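PDB 3WAD: glycosyltransferase from Streptomyces halstedii, which is a GT-B glycosyltransferase of the Erythromycin biosynthesis protein CIII-like family, with two Rossmann-like domains facing each other across a cleft. Local coordinates for residues Val305-Leu310 with Gly323-Asn328; Arg225-Asn230 with Ala329-Val334; Met5-Asn10 with Tyr15-Leu20. All coordinates share one frame; numbering follows the deposited sequence.

Contact 1: residues Val305-Leu310 with Gly323-Asn328; sequences VPLHAL and GGTRTN
Leu307 reaches from the short helix 307-310 to the first half of helix 323-332, where it meets Asn328 and Thr325. The contact is van der Waals in kind. Leu307 CB sits over the face of the Asn328 amide, 3.8 Å from both CG and OD1, and the two side chains cross at about a right angle. Farther out, the branch CD2 of Leu307 comes within 4.0 Å of Thr325 OG1, so the leucine spans one helical turn of its partner. The apolar leucine suits this place, fitting between the helix and strand 247-251, where it touches Cys249. His308 adds little, its backbone N standing 4.0 Å from Asn328 OD1, and its side chain packs on Asn230 and on Thr49 of the second subunit.

Hydrogen bonds to the helix backbone and to Asn230 fix the amide that the leucine meets. Asn328 has CG anti to its carbonyl carbon (chi1 -85°), which folds the side chain back along the helix. Its ND2 thereby donates to Gly324 O at 2.8 Å, from above the carbonyl plane, while Asn328 N reaches the same oxygen from the opposite face. A second ND2 bond goes to Asn230 OD1, so both amide hydrogens are likely used and the rotation of the group is set. Asparagine thus offers leucine a flat surface while its polar end is satisfied.

The short helix leads into strand 314-319, and helix 323-332 follows it after a glycine-rich turn. The contact thus packs two helices flanking one parallel strand of the C-terminal Rossmann-like GT-B domain.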
# COMPACT_ATOMS: atom_id res chain seq x y z
N VAL B 305 1.88 -14.23 13.30
CA VAL B 305 2.08 -14.84 11.98
C VAL B 305 1.19 -14.22 10.90
O VAL B 305 0.01 -14.00 11.16
CB VAL B 305 1.87 -16.36 12.03
CG1 VAL B 305 0.37 -16.68 12.28
CG2 VAL B 305 2.44 -17.01 10.74
N PRO B 306 1.74 -13.93 9.71
CA PRO B 306 0.92 -13.50 8.54
C PRO B 306 -0.03 -14.60 8.01
O PRO B 306 0.39 -15.56 7.36
CB PRO B 306 1.96 -13.09 7.51
CG PRO B 306 3.22 -13.97 7.85
CD PRO B 306 3.18 -14.04 9.38
N LEU B 307 -1.33 -14.44 8.31
CA LEU B 307 -2.35 -15.43 8.04
C LEU B 307 -2.41 -15.82 6.58
O LEU B 307 -2.65 -16.96 6.24
CB LEU B 307 -3.73 -14.88 8.42
CG LEU B 307 -4.37 -15.29 9.74
CD1 LEU B 307 -3.45 -16.07 10.69
CD2 LEU B 307 -5.02 -14.09 10.40
N HIS B 308 -2.22 -14.83 5.70
CA HIS B 308 -2.31 -15.12 4.28
C HIS B 308 -1.13 -15.97 3.91
O HIS B 308 -1.25 -16.66 2.95
CB HIS B 308 -2.31 -13.85 3.45
CG HIS B 308 -1.18 -12.92 3.79
ND1 HIS B 308 -0.06 -12.78 2.99
CD2 HIS B 308 -1.00 -12.10 4.85
CE1 HIS B 308 0.77 -11.91 3.56
NE2 HIS B 308 0.22 -11.48 4.68
N ALA B 309 0.00 -15.97 4.64
CA ALA B 309 1.09 -16.97 4.25
C ALA B 309 0.85 -18.33 4.86
O ALA B 309 1.15 -19.37 4.22
CB ALA B 309 2.49 -16.51 4.60
N LEU B 310 0.27 -18.31 6.07
CA LEU B 310 -0.03 -19.53 6.84
C LEU B 310 -1.29 -20.27 6.34
O LEU B 310 -1.24 -21.47 6.09
CB LEU B 310 -0.16 -19.19 8.36
CG LEU B 310 -0.42 -20.37 9.32
CD1 LEU B 310 0.66 -21.46 9.29
CD2 LEU B 310 -0.56 -19.82 10.75
N GLY B 323 -13.51 -9.93 12.48
CA GLY B 323 -13.63 -9.80 11.01
C GLY B 323 -12.39 -10.06 10.24
O GLY B 323 -12.45 -10.64 9.14
N GLY B 324 -11.24 -9.60 10.75
CA GLY B 324 -9.98 -9.73 9.96
C GLY B 324 -9.67 -11.19 9.80
O GLY B 324 -9.34 -11.67 8.70
N THR B 325 -9.74 -11.92 10.91
CA THR B 325 -9.39 -13.34 10.88
C THR B 325 -10.39 -14.20 10.16
O THR B 325 -9.98 -15.06 9.40
CB THR B 325 -9.14 -13.91 12.28
OG1 THR B 325 -8.04 -13.18 12.85
CG2 THR B 325 -8.78 -15.35 12.23
N ARG B 326 -11.66 -13.94 10.35
CA ARG B 326 -12.66 -14.71 9.63
C ARG B 326 -12.68 -14.39 8.12
O ARG B 326 -12.99 -15.26 7.31
CB ARG B 326 -14.05 -14.56 10.24
CG ARG B 326 -14.71 -13.25 9.96
CD ARG B 326 -15.90 -13.05 10.87
NE ARG B 326 -16.55 -11.79 10.47
CZ ARG B 326 -17.12 -10.94 11.30
NH1 ARG B 326 -17.15 -11.20 12.62
NH2 ARG B 326 -17.67 -9.81 10.83
N THR B 327 -12.32 -13.17 7.73
CA THR B 327 -12.24 -12.88 6.31
C THR B 327 -11.10 -13.64 5.71
O THR B 327 -11.21 -14.08 4.57
CB THR B 327 -12.15 -11.37 5.99
OG1 THR B 327 -13.24 -10.70 6.59
CG2 THR B 327 -12.26 -11.10 4.53
N ASN B 328 -9.99 -13.84 6.44
CA ASN B 328 -8.91 -14.69 5.96
C ASN B 328 -9.36 -16.18 5.83
O ASN B 328 -9.04 -16.86 4.81
CB ASN B 328 -7.70 -14.60 6.91
CG ASN B 328 -6.81 -13.44 6.62
OD1 ASN B 328 -6.00 -13.50 5.73
ND2 ASN B 328 -6.94 -12.38 7.40

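Contact 2: residues Arg225-Asn230 with Ala329-Val334; sequences RHLPFN and AIRYGV
Arg331, on the last turn of helix 323-332, lays its guanidinium beside Leu227 and Pro228 of the extended connection that leaves the N-terminal Rossmann-like sheet after strand 221-222, so the contact joins the two halves of the GT-B fold. With CG anti to the backbone N (chi1 170°) and an extended chain from CG to NE, the arginine spans the space between helix and loop. Its NH1 ends 3.7 Å from both CG and CD2 of Leu227, whose own extended conformation carries these atoms toward the helix. Pro228 CD lies alongside the arginine, 4.1 Å from Arg331 NH1 and 4.2 Å from Arg331 CD. A long arginine suits this position: its methylenes lie on Tyr332 and by Pro228, while the guanidinium passes the apolar Leu227 and Pro228 to reach Glu30 of the second subunit.

Tyr332 backs the same side chain. Arg331 CG sits 4.0 Å above the centre of the Tyr332 ring, and Tyr332 OH lies over one face of the guanidinium, near its rim. That Glu30 anchors both residues through OE1, by a salt bridge to Arg331 NH2 and a hydrogen bond to Tyr332 OH. The helix ends in a Schellman motif at Gly333, which takes the positive phi (68°) most easily adopted by a residue without a side chain. Between loop and helix a single water donates to Pro228 O at 3.1 Å and accepts a weak bond from Arg331 NH1 at 3.0 Å.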
# COMPACT_ATOMS: atom_id res chain seq x y z
N ARG B 225 -15.70 -7.95 -2.38
CA ARG B 225 -14.83 -9.06 -2.04
C ARG B 225 -13.72 -8.48 -1.13
O ARG B 225 -12.59 -8.22 -1.55
CB ARG B 225 -14.24 -9.63 -3.32
CG ARG B 225 -13.46 -10.94 -3.12
CD ARG B 225 -13.02 -11.54 -4.40
NE ARG B 225 -12.06 -10.63 -5.09
CZ ARG B 225 -11.82 -10.61 -6.39
NH1 ARG B 225 -12.48 -11.42 -7.21
NH2 ARG B 225 -10.93 -9.74 -6.89
N HIS B 226 -14.05 -8.35 0.15
CA HIS B 226 -13.21 -7.71 1.14
C HIS B 226 -11.84 -8.33 1.24
O HIS B 226 -11.69 -9.51 1.48
CB HIS B 226 -13.92 -7.72 2.52
CG HIS B 226 -13.19 -6.97 3.58
ND1 HIS B 226 -12.63 -5.72 3.37
CD2 HIS B 226 -12.90 -7.31 4.87
CE1 HIS B 226 -12.08 -5.30 4.50
NE2 HIS B 226 -12.22 -6.25 5.42
N LEU B 227 -10.84 -7.50 1.04
CA LEU B 227 -9.46 -7.99 1.18
C LEU B 227 -8.96 -7.70 2.69
O LEU B 227 -9.02 -6.55 3.16
CB LEU B 227 -8.53 -7.44 0.08
CG LEU B 227 -7.22 -8.20 -0.21
CD1 LEU B 227 -6.56 -7.53 -1.38
CD2 LEU B 227 -6.27 -7.94 1.02
N PRO B 228 -8.63 -8.79 3.45
CA PRO B 228 -8.16 -8.70 4.85
C PRO B 228 -6.73 -8.28 4.87
O PRO B 228 -5.87 -9.04 4.46
CB PRO B 228 -8.30 -10.12 5.39
CG PRO B 228 -8.51 -11.02 4.29
CD PRO B 228 -8.72 -10.17 2.98
N PHE B 229 -6.46 -7.03 5.21
CA PHE B 229 -5.07 -6.56 5.27
C PHE B 229 -4.54 -6.99 6.63
O PHE B 229 -5.06 -6.54 7.68
CB PHE B 229 -4.97 -5.02 5.14
CG PHE B 229 -3.54 -4.48 5.28
CD1 PHE B 229 -2.55 -4.93 4.44
CD2 PHE B 229 -3.24 -3.49 6.22
CE1 PHE B 229 -1.25 -4.45 4.54
CE2 PHE B 229 -1.93 -3.01 6.34
CZ PHE B 229 -0.92 -3.50 5.48
N ASN B 230 -3.49 -7.80 6.60
CA ASN B 230 -2.87 -8.31 7.82
C ASN B 230 -1.74 -7.47 8.46
O ASN B 230 -1.27 -7.78 9.57
CB ASN B 230 -2.51 -9.79 7.63
CG ASN B 230 -3.74 -10.61 7.21
OD1 ASN B 230 -4.89 -10.36 7.68
ND2 ASN B 230 -3.53 -11.52 6.28
N ALA B 329 -10.18 -16.66 6.77
CA ALA B 329 -10.63 -18.07 6.67
C ALA B 329 -11.61 -18.19 5.47
O ALA B 329 -11.64 -19.24 4.80
CB ALA B 329 -11.36 -18.53 7.92
N ILE B 330 -12.39 -17.13 5.25
CA ILE B 330 -13.28 -17.09 4.05
C ILE B 330 -12.45 -17.16 2.78
O ILE B 330 -12.71 -18.02 1.90
CB ILE B 330 -14.16 -15.86 4.01
CG1 ILE B 330 -15.19 -15.93 5.12
CG2 ILE B 330 -14.92 -15.73 2.62
CD1 ILE B 330 -16.16 -14.88 5.00
N ARG B 331 -11.46 -16.28 2.66
CA ARG B 331 -10.69 -16.15 1.45
C ARG B 331 -9.86 -17.41 1.13
O ARG B 331 -9.70 -17.79 -0.03
CB ARG B 331 -9.79 -14.90 1.51
CG ARG B 331 -8.79 -14.77 0.41
CD ARG B 331 -7.95 -13.53 0.60
NE ARG B 331 -7.19 -13.24 -0.61
CZ ARG B 331 -6.24 -12.30 -0.70
NH1 ARG B 331 -5.89 -11.57 0.38
NH2 ARG B 331 -5.60 -12.13 -1.86
N TYR B 332 -9.31 -18.05 2.17
CA TYR B 332 -8.51 -19.25 1.98
C TYR B 332 -9.36 -20.55 2.15
O TYR B 332 -8.82 -21.64 2.03
CB TYR B 332 -7.20 -19.21 2.85
CG TYR B 332 -6.36 -18.02 2.43
CD1 TYR B 332 -5.73 -17.99 1.15
CD2 TYR B 332 -6.33 -16.86 3.21
CE1 TYR B 332 -5.04 -16.84 0.70
CE2 TYR B 332 -5.62 -15.73 2.79
CZ TYR B 332 -5.01 -15.72 1.54
OH TYR B 332 -4.33 -14.63 1.15
N GLY B 333 -10.66 -20.44 2.40
CA GLY B 333 -11.55 -21.66 2.41
C GLY B 333 -11.23 -22.60 3.59
O GLY B 333 -11.12 -23.84 3.44
N VAL B 334 -11.05 -22.03 4.78
CA VAL B 334 -10.48 -22.82 5.88
C VAL B 334 -11.56 -22.97 6.95
O VAL B 334 -12.12 -21.98 7.39
CB VAL B 334 -9.15 -22.16 6.48
CG1 VAL B 334 -8.58 -22.99 7.64
CG2 VAL B 334 -8.05 -22.02 5.38
O HOH W 1 -5.47 -11.94 3.30

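Contact 3: residues Met5-Asn10 with Tyr15-Leu20; sequences MTVFAN and YNMVPL
Met5 and Met17, with CA atoms 8.6 Å apart, are the closest points of two backbones, and Val7 CA stands hardly farther from Met17 CA, as the chain leaves strand 2-6 and returns through helices 11-16 and 18-27. The methionines bridge this gap by reaching toward each other tip to tip, Met5 CE and Met17 CE meeting at 3.8 Å. Met5 bends at its last torsion (chi3 66°), and the turned methyl also lies 3.9 Å from Met17 CB and 4.3 Å from Leu20 CD2. Met17 places CG between its backbone N and carbonyl carbon (chi1 51°), sending the chain toward the strand, and a further bend brings its methyl back to 3.8 Å from Met5 CB.

Val7, two residues on and pointing to the same side as Met5, slides its side chain past that of Met17 in the opposite direction. Its CB packs 3.9 Å from Met17 SD, and Thr6 O stands 4.1 Å from the same sulfur. Flexible, unbranched methionines can fit themselves to one another in this wholly buried setting, while the compact, branched valine fits close beside the sulfur.

This is the first strand-loop-helix unit of the N-terminal Rossmann-like domain. Strand 2-6 lies between strands 30-35 and 126-130; Met5 touches Val31 and Ile33 of the former, Leu20 touches Ile128 of the latter, and Met17 and Leu20 both lean on Met150 of strand 147-150.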
# COMPACT_ATOMS: atom_id res chain seq x y z
N MET B 5 -10.39 9.85 3.16
CA MET B 5 -10.80 8.72 4.03
C MET B 5 -10.46 9.03 5.44
O MET B 5 -9.39 9.60 5.70
CB MET B 5 -10.06 7.48 3.62
CG MET B 5 -10.25 7.21 2.09
SD MET B 5 -9.53 5.63 1.54
CE MET B 5 -10.55 4.39 2.39
N THR B 6 -11.37 8.71 6.37
CA THR B 6 -11.07 9.08 7.72
C THR B 6 -11.37 7.87 8.64
O THR B 6 -12.33 7.14 8.42
CB THR B 6 -11.73 10.37 8.11
OG1 THR B 6 -11.36 10.73 9.45
CG2 THR B 6 -13.28 10.28 7.97
N VAL B 7 -10.52 7.65 9.63
CA VAL B 7 -10.73 6.56 10.59
C VAL B 7 -10.17 7.05 11.92
O VAL B 7 -9.12 7.73 11.94
CB VAL B 7 -10.12 5.22 10.06
CG1 VAL B 7 -8.63 5.36 9.86
CG2 VAL B 7 -10.36 4.06 11.06
N PHE B 8 -10.85 6.75 13.05
CA PHE B 8 -10.27 7.05 14.36
C PHE B 8 -8.95 6.25 14.58
O PHE B 8 -8.71 5.28 13.87
CB PHE B 8 -11.27 6.88 15.54
CG PHE B 8 -11.57 5.44 15.88
CD1 PHE B 8 -10.94 4.82 16.98
CD2 PHE B 8 -12.40 4.65 15.05
CE1 PHE B 8 -11.17 3.41 17.27
CE2 PHE B 8 -12.67 3.28 15.33
CZ PHE B 8 -12.08 2.67 16.45
N ALA B 9 -8.09 6.65 15.55
CA ALA B 9 -6.77 6.02 15.72
C ALA B 9 -6.85 4.63 16.33
O ALA B 9 -6.84 4.42 17.57
CB ALA B 9 -5.77 6.96 16.52
N ASN B 10 -6.94 3.64 15.44
CA ASN B 10 -7.07 2.25 15.84
C ASN B 10 -6.54 1.47 14.68
O ASN B 10 -7.10 1.61 13.58
CB ASN B 10 -8.55 1.84 16.05
CG ASN B 10 -8.70 0.35 16.41
OD1 ASN B 10 -8.73 -0.55 15.56
ND2 ASN B 10 -8.81 0.09 17.68
N TYR B 15 -6.60 -0.92 9.14
CA TYR B 15 -6.37 -2.03 8.20
C TYR B 15 -7.60 -2.46 7.43
O TYR B 15 -7.50 -3.00 6.30
CB TYR B 15 -5.89 -3.27 8.97
CG TYR B 15 -4.50 -3.14 9.51
CD1 TYR B 15 -3.77 -1.93 9.38
CD2 TYR B 15 -3.90 -4.25 10.10
CE1 TYR B 15 -2.47 -1.84 9.86
CE2 TYR B 15 -2.64 -4.17 10.60
CZ TYR B 15 -1.93 -2.98 10.47
OH TYR B 15 -0.66 -2.98 10.99
N ASN B 16 -8.76 -2.31 8.05
CA ASN B 16 -10.03 -2.64 7.40
C ASN B 16 -10.17 -1.88 6.01
O ASN B 16 -10.73 -2.42 5.03
CB ASN B 16 -11.17 -2.27 8.37
CG ASN B 16 -12.56 -2.51 7.78
OD1 ASN B 16 -13.35 -1.57 7.55
ND2 ASN B 16 -12.86 -3.75 7.54
N MET B 17 -9.67 -0.64 5.95
CA MET B 17 -9.79 0.20 4.73
C MET B 17 -8.52 0.40 3.93
O MET B 17 -8.52 1.11 2.94
CB MET B 17 -10.44 1.52 5.05
CG MET B 17 -9.87 2.30 6.18
SD MET B 17 -10.98 3.76 6.59
CE MET B 17 -9.64 4.57 6.10
N VAL B 18 -7.47 -0.33 4.28
CA VAL B 18 -6.21 -0.17 3.58
C VAL B 18 -6.23 -0.65 2.12
O VAL B 18 -5.76 0.05 1.27
CB VAL B 18 -5.01 -0.76 4.39
CG1 VAL B 18 -3.79 -1.18 3.48
CG2 VAL B 18 -4.56 0.24 5.48
N PRO B 19 -6.70 -1.88 1.86
CA PRO B 19 -6.81 -2.42 0.50
C PRO B 19 -7.70 -1.48 -0.36
O PRO B 19 -7.31 -1.10 -1.45
CB PRO B 19 -7.42 -3.81 0.74
CG PRO B 19 -6.82 -4.18 2.19
CD PRO B 19 -7.09 -2.89 2.88
N LEU B 20 -8.79 -0.96 0.20
CA LEU B 20 -9.64 0.02 -0.57
C LEU B 20 -8.89 1.36 -0.88
O LEU B 20 -8.90 1.83 -2.01
CB LEU B 20 -10.95 0.30 0.17
CG LEU B 20 -11.85 1.26 -0.63
CD1 LEU B 20 -12.20 0.66 -1.99
CD2 LEU B 20 -13.05 1.73 0.06

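In the fold
From the N terminus, contact 3 comes first, closing a short loop that contains most of helix 11-16, between the first strand of the N-terminal sheet and the helices that follow. Much later, residues 225-230 leave that sheet, and contact 2 brings them against 329-334, closing a loop of 98 residues. Contact 1 falls wholly within that loop and shares helix 323-332 with it; the two also touch through His308 and Tyr332. Contact 3 precedes both, its centre about 17 Å from each of theirs. It touches contact 2, as Tyr15 and Pro19 pack on Phe229, so the interdomain connection lies between the N-terminal helices and the C-terminal domain.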